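Local coordinates for protein GCN5-related N-acetyltransferase (Brucella abortus, PDB 7N1L) that probably transfers an acyl group, most likely acetyl from acetyl-coenzyme A, to an amine acceptor, at residues A42-S47 and Y110-H115; E75-R80 and D126-K131; G104-I109 and K153-I158. All blocks are in the same frame, centred on the assembly; numbering follows the deposited sequence.

Contact 1: residues A42-S47 and Y110-H115; sequences APLLAS and YVHHDH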
# COMPACT_ATOMS: atom_id res chain seq x y z
N ALA A 42 -17.96 8.39 -10.24
CA ALA A 42 -18.40 7.03 -10.55
C ALA A 42 -18.11 6.58 -11.98
O ALA A 42 -17.56 5.48 -12.14
CB ALA A 42 -19.90 6.88 -10.23
N PRO A 43 -18.48 7.32 -13.04
CA PRO A 43 -18.20 6.81 -14.40
C PRO A 43 -16.73 6.80 -14.74
O PRO A 43 -16.27 5.90 -15.45
CB PRO A 43 -19.00 7.75 -15.32
CG PRO A 43 -19.17 9.01 -14.54
CD PRO A 43 -19.28 8.56 -13.08
N LEU A 44 -15.96 7.77 -14.22
CA LEU A 44 -14.53 7.79 -14.47
C LEU A 44 -13.87 6.55 -13.87
O LEU A 44 -13.02 5.91 -14.51
CB LEU A 44 -13.94 9.07 -13.87
CG LEU A 44 -12.77 9.69 -14.61
CD1 LEU A 44 -13.17 10.01 -16.07
CD2 LEU A 44 -12.33 10.95 -13.88
N LEU A 45 -14.27 6.21 -12.65
CA LEU A 45 -13.78 4.98 -12.03
C LEU A 45 -14.28 3.77 -12.79
O LEU A 45 -13.55 2.78 -12.95
CB LEU A 45 -14.23 4.94 -10.56
CG LEU A 45 -13.81 3.74 -9.69
CD1 LEU A 45 -12.29 3.67 -9.51
CD2 LEU A 45 -14.51 3.75 -8.32
N ALA A 46 -15.52 3.81 -13.29
CA ALA A 46 -16.02 2.65 -14.03
C ALA A 46 -15.22 2.42 -15.31
O ALA A 46 -14.99 1.27 -15.69
CB ALA A 46 -17.50 2.81 -14.33
N SER A 47 -14.82 3.48 -16.01
CA SER A 47 -14.01 3.29 -17.21
C SER A 47 -12.66 2.67 -16.87
O SER A 47 -12.19 1.76 -17.57
CB SER A 47 -13.81 4.62 -17.95
OG SER A 47 -15.03 5.17 -18.39
N TYR A 110 -5.77 7.41 -13.76
CA TYR A 110 -6.60 7.28 -14.95
C TYR A 110 -6.95 8.66 -15.50
O TYR A 110 -7.38 9.54 -14.74
CB TYR A 110 -7.88 6.50 -14.66
CG TYR A 110 -8.73 6.29 -15.88
CD1 TYR A 110 -8.35 5.39 -16.83
CD2 TYR A 110 -9.92 6.99 -16.07
CE1 TYR A 110 -9.10 5.18 -17.96
CE2 TYR A 110 -10.70 6.77 -17.19
CZ TYR A 110 -10.28 5.86 -18.13
OH TYR A 110 -10.99 5.61 -19.28
N VAL A 111 -6.83 8.81 -16.81
CA VAL A 111 -7.25 10.01 -17.53
C VAL A 111 -8.26 9.59 -18.59
O VAL A 111 -8.00 8.66 -19.36
CB VAL A 111 -6.06 10.75 -18.18
CG1 VAL A 111 -6.56 11.92 -19.05
CG2 VAL A 111 -5.08 11.24 -17.11
N HIS A 112 -9.38 10.30 -18.65
CA HIS A 112 -10.40 10.06 -19.66
C HIS A 112 -9.76 10.06 -21.03
O HIS A 112 -8.87 10.86 -21.31
CB HIS A 112 -11.45 11.16 -19.56
CG HIS A 112 -12.59 11.03 -20.50
ND1 HIS A 112 -12.48 11.25 -21.85
CD2 HIS A 112 -13.90 10.76 -20.27
CE1 HIS A 112 -13.65 11.09 -22.43
NE2 HIS A 112 -14.54 10.81 -21.49
N HIS A 113 -10.20 9.14 -21.89
CA HIS A 113 -9.54 8.92 -23.17
C HIS A 113 -9.65 10.10 -24.13
O HIS A 113 -8.86 10.18 -25.09
CB HIS A 113 -10.08 7.65 -23.84
CG HIS A 113 -11.56 7.64 -24.02
ND1 HIS A 113 -12.44 7.58 -22.96
CD2 HIS A 113 -12.33 7.67 -25.14
CE1 HIS A 113 -13.68 7.58 -23.42
NE2 HIS A 113 -13.64 7.64 -24.74
N ASP A 114 -10.60 11.01 -23.93
CA ASP A 114 -10.68 12.21 -24.78
C ASP A 114 -9.77 13.32 -24.29
O ASP A 114 -9.78 14.41 -24.86
CB ASP A 114 -12.11 12.75 -24.83
CG ASP A 114 -13.02 11.87 -25.64
OD1 ASP A 114 -12.54 11.28 -26.63
OD2 ASP A 114 -14.21 11.75 -25.26
N HIS A 115 -8.99 13.08 -23.25
CA HIS A 115 -8.16 14.11 -22.67
C HIS A 115 -6.72 13.65 -22.53
O HIS A 115 -5.96 14.20 -21.73
CB HIS A 115 -8.76 14.61 -21.34
CG HIS A 115 -10.08 15.33 -21.55
ND1 HIS A 115 -10.15 16.68 -21.82
CD2 HIS A 115 -11.35 14.87 -21.58
CE1 HIS A 115 -11.41 17.03 -21.98
NE2 HIS A 115 -12.16 15.96 -21.86

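Contact 2: residues E75-R80 and D126-K131; sequences EALGAR and DVLADK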
# COMPACT_ATOMS: atom_id res chain seq x y z
N GLU A 75 -7.33 8.40 -0.33
CA GLU A 75 -7.67 9.72 -0.81
C GLU A 75 -7.56 9.69 -2.33
O GLU A 75 -6.92 8.82 -2.92
CB GLU A 75 -6.76 10.81 -0.22
CG GLU A 75 -6.74 10.85 1.32
CD GLU A 75 -5.71 11.80 1.86
OE1 GLU A 75 -5.87 13.02 1.64
OE2 GLU A 75 -4.71 11.33 2.46
N ALA A 76 -8.23 10.62 -2.97
CA ALA A 76 -8.23 10.66 -4.42
C ALA A 76 -8.14 12.13 -4.83
O ALA A 76 -8.87 12.98 -4.31
CB ALA A 76 -9.47 9.97 -4.98
N LEU A 77 -7.21 12.41 -5.73
CA LEU A 77 -7.08 13.72 -6.35
C LEU A 77 -7.79 13.69 -7.70
O LEU A 77 -7.71 12.69 -8.41
CB LEU A 77 -5.60 14.03 -6.48
CG LEU A 77 -4.97 15.38 -6.30
CD1 LEU A 77 -5.46 16.11 -5.09
CD2 LEU A 77 -3.52 14.97 -6.04
N GLY A 78 -8.54 14.74 -7.99
CA GLY A 78 -9.28 14.83 -9.24
C GLY A 78 -8.81 15.97 -10.13
O GLY A 78 -8.38 17.02 -9.65
N ALA A 79 -8.92 15.76 -11.44
CA ALA A 79 -8.56 16.77 -12.43
C ALA A 79 -9.80 17.16 -13.21
O ALA A 79 -10.50 16.30 -13.75
CB ALA A 79 -7.47 16.25 -13.37
N ARG A 80 -10.08 18.45 -13.27
CA ARG A 80 -11.24 18.96 -14.00
C ARG A 80 -10.78 19.81 -15.17
O ARG A 80 -9.81 20.56 -15.06
CB ARG A 80 -12.17 19.78 -13.10
CG ARG A 80 -12.80 18.98 -11.97
CD ARG A 80 -13.70 19.85 -11.06
NE ARG A 80 -14.47 19.01 -10.14
CZ ARG A 80 -15.58 18.37 -10.49
NH1 ARG A 80 -16.08 18.47 -11.70
NH2 ARG A 80 -16.18 17.60 -9.59
N ASP A 126 2.37 15.40 -10.00
CA ASP A 126 3.10 16.58 -9.54
C ASP A 126 2.42 17.20 -8.32
O ASP A 126 3.10 17.58 -7.36
CB ASP A 126 3.20 17.64 -10.65
CG ASP A 126 4.28 17.34 -11.68
OD1 ASP A 126 5.08 16.43 -11.48
OD2 ASP A 126 4.37 18.08 -12.68
N VAL A 127 1.09 17.35 -8.36
CA VAL A 127 0.36 17.89 -7.22
C VAL A 127 0.52 16.98 -6.01
O VAL A 127 0.73 17.45 -4.88
CB VAL A 127 -1.12 18.09 -7.58
CG1 VAL A 127 -1.95 18.33 -6.29
CG2 VAL A 127 -1.30 19.25 -8.56
N LEU A 128 0.44 15.67 -6.23
CA LEU A 128 0.63 14.73 -5.14
C LEU A 128 2.03 14.84 -4.54
O LEU A 128 2.19 14.82 -3.32
CB LEU A 128 0.38 13.32 -5.65
CG LEU A 128 0.17 12.28 -4.59
CD1 LEU A 128 -0.93 12.68 -3.53
CD2 LEU A 128 -0.15 10.99 -5.30
N ALA A 129 3.05 14.93 -5.40
CA ALA A 129 4.42 15.03 -4.92
C ALA A 129 4.63 16.28 -4.07
O ALA A 129 5.39 16.26 -3.10
CB ALA A 129 5.39 15.01 -6.10
N ASP A 130 3.97 17.40 -4.43
CA ASP A 130 4.04 18.67 -3.72
C ASP A 130 3.41 18.62 -2.32
O ASP A 130 3.59 19.56 -1.53
CB ASP A 130 3.35 19.77 -4.54
CG ASP A 130 4.11 20.13 -5.83
OD1 ASP A 130 5.21 19.57 -6.08
OD2 ASP A 130 3.60 20.96 -6.60
N LYS A 131 2.65 17.58 -2.00
CA LYS A 131 2.14 17.40 -0.66
C LYS A 131 3.18 16.78 0.28
O LYS A 131 2.89 16.62 1.47
CB LYS A 131 0.88 16.54 -0.71
CG LYS A 131 -0.29 17.23 -1.41
CD LYS A 131 -1.52 16.37 -1.34
CE LYS A 131 -2.70 16.97 -2.08
NZ LYS A 131 -3.14 18.32 -1.52

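Contact 3: residues G104-I109 and K153-I158; sequences GQVDHI and KLYEQI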
# COMPACT_ATOMS: atom_id res chain seq x y z
N GLY A 104 3.66 8.18 0.64
CA GLY A 104 2.47 8.07 -0.20
C GLY A 104 2.55 6.87 -1.13
O GLY A 104 3.62 6.50 -1.61
N GLN A 105 1.40 6.28 -1.44
CA GLN A 105 1.38 5.11 -2.31
C GLN A 105 0.24 5.26 -3.30
O GLN A 105 -0.90 5.50 -2.90
CB GLN A 105 1.23 3.81 -1.51
CG GLN A 105 1.14 2.53 -2.38
CD GLN A 105 0.99 1.26 -1.53
OE1 GLN A 105 1.62 1.15 -0.50
NE2 GLN A 105 0.15 0.33 -1.97
N VAL A 106 0.58 5.18 -4.59
CA VAL A 106 -0.37 5.28 -5.70
C VAL A 106 -0.46 3.92 -6.38
O VAL A 106 0.54 3.41 -6.91
CB VAL A 106 0.07 6.34 -6.73
CG1 VAL A 106 -0.86 6.29 -7.94
CG2 VAL A 106 0.11 7.72 -6.12
N ASP A 107 -1.66 3.38 -6.45
CA ASP A 107 -1.91 2.15 -7.18
C ASP A 107 -2.76 2.37 -8.42
O ASP A 107 -2.91 1.44 -9.22
CB ASP A 107 -2.62 1.12 -6.27
CG ASP A 107 -1.74 0.64 -5.10
OD1 ASP A 107 -0.51 0.79 -5.14
OD2 ASP A 107 -2.28 0.14 -4.11
N HIS A 108 -3.38 3.54 -8.56
CA HIS A 108 -4.36 3.73 -9.62
C HIS A 108 -4.33 5.17 -10.11
O HIS A 108 -4.52 6.11 -9.33
CB HIS A 108 -5.77 3.39 -9.11
CG HIS A 108 -5.87 2.07 -8.43
ND1 HIS A 108 -5.87 0.87 -9.13
CD2 HIS A 108 -5.96 1.74 -7.12
CE1 HIS A 108 -5.97 -0.13 -8.27
NE2 HIS A 108 -6.02 0.37 -7.05
N ILE A 109 -4.16 5.32 -11.41
CA ILE A 109 -4.22 6.61 -12.08
C ILE A 109 -5.00 6.39 -13.36
O ILE A 109 -4.97 5.30 -13.93
CB ILE A 109 -2.82 7.19 -12.34
CG1 ILE A 109 -2.93 8.66 -12.74
CG2 ILE A 109 -2.02 6.31 -13.34
CD1 ILE A 109 -1.65 9.43 -12.50
N LYS A 153 3.67 3.71 -18.44
CA LYS A 153 4.33 4.58 -19.41
C LYS A 153 4.66 5.94 -18.80
O LYS A 153 5.69 6.54 -19.14
CB LYS A 153 3.45 4.73 -20.67
CG LYS A 153 3.61 3.54 -21.61
CD LYS A 153 2.90 3.73 -22.95
CE LYS A 153 3.57 4.80 -23.83
NZ LYS A 153 4.94 4.40 -24.33
N LEU A 154 3.83 6.42 -17.88
CA LEU A 154 4.14 7.68 -17.21
C LEU A 154 5.26 7.49 -16.19
O LEU A 154 6.25 8.24 -16.19
CB LEU A 154 2.89 8.23 -16.54
CG LEU A 154 3.10 9.40 -15.57
CD1 LEU A 154 3.59 10.64 -16.32
CD2 LEU A 154 1.81 9.69 -14.75
N TYR A 155 5.13 6.48 -15.31
CA TYR A 155 6.06 6.37 -14.18
C TYR A 155 7.49 6.14 -14.64
O TYR A 155 8.44 6.70 -14.05
CB TYR A 155 5.63 5.24 -13.26
CG TYR A 155 4.25 5.41 -12.67
CD1 TYR A 155 3.67 6.69 -12.55
CD2 TYR A 155 3.51 4.31 -12.29
CE1 TYR A 155 2.38 6.83 -12.00
CE2 TYR A 155 2.25 4.45 -11.77
CZ TYR A 155 1.68 5.71 -11.62
OH TYR A 155 0.39 5.78 -11.07
N GLU A 156 7.68 5.34 -15.67
CA GLU A 156 9.06 5.04 -16.03
C GLU A 156 9.77 6.27 -16.55
O GLU A 156 11.00 6.30 -16.53
CB GLU A 156 9.16 3.83 -16.98
CG GLU A 156 8.35 3.93 -18.24
CD GLU A 156 8.24 2.62 -19.03
OE1 GLU A 156 8.63 1.53 -18.53
OE2 GLU A 156 7.78 2.70 -20.19
N GLN A 157 9.04 7.31 -16.96
CA GLN A 157 9.68 8.55 -17.39
C GLN A 157 9.91 9.53 -16.25
O GLN A 157 10.77 10.40 -16.37
CB GLN A 157 8.83 9.30 -18.43
CG GLN A 157 8.51 8.54 -19.68
CD GLN A 157 9.75 8.05 -20.36
OE1 GLN A 157 10.74 8.77 -20.42
NE2 GLN A 157 9.71 6.83 -20.86
N ILE A 158 9.14 9.44 -15.17
CA ILE A 158 9.18 10.47 -14.13
C ILE A 158 9.66 9.95 -12.79
O ILE A 158 9.77 10.75 -11.86
CB ILE A 158 7.80 11.14 -13.97
CG1 ILE A 158 6.81 10.17 -13.36
CG2 ILE A 158 7.29 11.67 -15.32
CD1 ILE A 158 5.50 10.82 -13.02

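Contact 1: residues A42-S47 and Y110-H115
The Y110 ring meets helix 42-47 obliquely: L44 O lies 3.6 Å from Y110 CD2, while S47 CB comes at the other end of the ring, 3.3 Å from Y110 OH. L44 also brings its side chain, with CG 4.2 Å from Y110 CD2. At the H112 ring, L44 CD1 sits at the edge near the ring plane, and it touches H112 CB at 4.1 Å. One face of the H112 ring carries H113 ND1, 3.7 Å above the plane and offset toward the rim, and D114 CA lies in plane at the edge. D114 N donates to H112 ND1 over 2.8 Å, with an N-H...N angle of 160° and the donor tilted 18° from the ring plane, which restrains the rotation of this imidazole. The Y110 ring reaches the helix because CG is anti to the backbone N (chi1 -177°). Beyond V111, the strand's end, R116 and K118 lie in what is probably the coenzyme A pyrophosphate loop, as in other GNAT proteins. Across the interface the pairs are carbon against carbon or carbon against oxygen, with S47 OG 4.2 Å from Y110 OH and not bonded to it; van der Waals packing therefore carries the contact.

Contact 2: residues E75-R80 and D126-K131
V127, L128 and K131 meet the two methyls of L77, where helix 120-129 lies against the central sheet of the GNAT fold; this helix follows strand 101-111 and belongs to the strand-turn-helix unit known in the family as motif A. The nearest CA atoms, those of L77 and L128, are 7.9 Å apart, close enough for short side chains to bridge the gap. D126, at the start of the segment, forms a salt bridge with K122 of its own helix. V127 follows and makes the tightest approach, its CG1 3.7 Å from L77 CD2. That methyl is anti to the backbone N (chi1 167°) and meets L77 obliquely, while V127 also packs on I30 of strand 28-32. L128 offers backbone as well as side chain: its N is 4.0 Å and its CB 4.3 Å from L77 CD2, the same methyl that V127 touches. Beyond A129, which packs on F171 of the second subunit, D130 N donates a hydrogen bond to D126 O. K131 then reaches toward the strand, its chain sliding past L77 in the opposite direction. Its chi2 and chi3 are extended and carry CE to L77; chi4 (-61°) turns only NZ. This ammonium stays 6.7 Å, measured from K131 NZ, from E75 OE1, too far for a salt bridge, and E75 pairs instead with R135. The lysine meets the strand through CE, 4.2 Å from L77 CD1.

Contact 3: residues G104-I109 and K153-I158
I109 meets helix 153-158 through CB and both its methyls. Its CB is 3.7 Å from Y155 OH. With chi1 at -167°, the branch methyl CG2 falls between the backbone N and the carbonyl carbon and faces Y155, 3.4 Å from Y155 OH and 4.1 Å from Y155 CZ, oblique to the ring. A nearly extended chi2 (158°) carries CD1 on to L154, 4.1 Å from L154 CD2, where the two side chains cross at about a right angle. One isoleucine thus spans two successive helix residues. Y155 comes from the opposite direction, and its hydroxyl oxygen rests between two strand residues, since V106 CG1 is also 3.4 Å from Y155 OH. The segment axes approach to 11.6 Å, a spacing filled by side chains, with 126° between their directions. Farther from the helix, Q105 NE2 donates to both carboxylate oxygens of D107, 3.3 Å to OD1 and 3.2 Å to OD2, and also to Q105 OE1 of the second subunit. V106 and Y155 both touch L142 on strand 137-144. V106 and I109 point toward the helix and D107 and H108 away, a broken alternation consistent with the beta bulge beside the acetyl-coenzyme A site of GNAT folds.

All three contacts join a helix to the mixed sheet or its end, and their segments alternate along the chain. Contact 3 is buried, whereas contacts 1 and 2 are only partly so. Contacts 1 and 3 share strand 101-111 and adjoin in sequence, yet their centres are 16 Å apart. Contact 2 uses strand 74-81 and the helix that follows strand 101-111, and it touches contact 3 directly through L128 CD2 and V106 CG2, 3.4 Å apart, so that the two contacts pack against each other there. The chemistry follows position: contact 2 is aliphatic, contact 3 sets a tyrosine hydroxyl among aliphatic groups, and contact 1, at the strand end, adds a backbone carbonyl and an imidazole held by a turn.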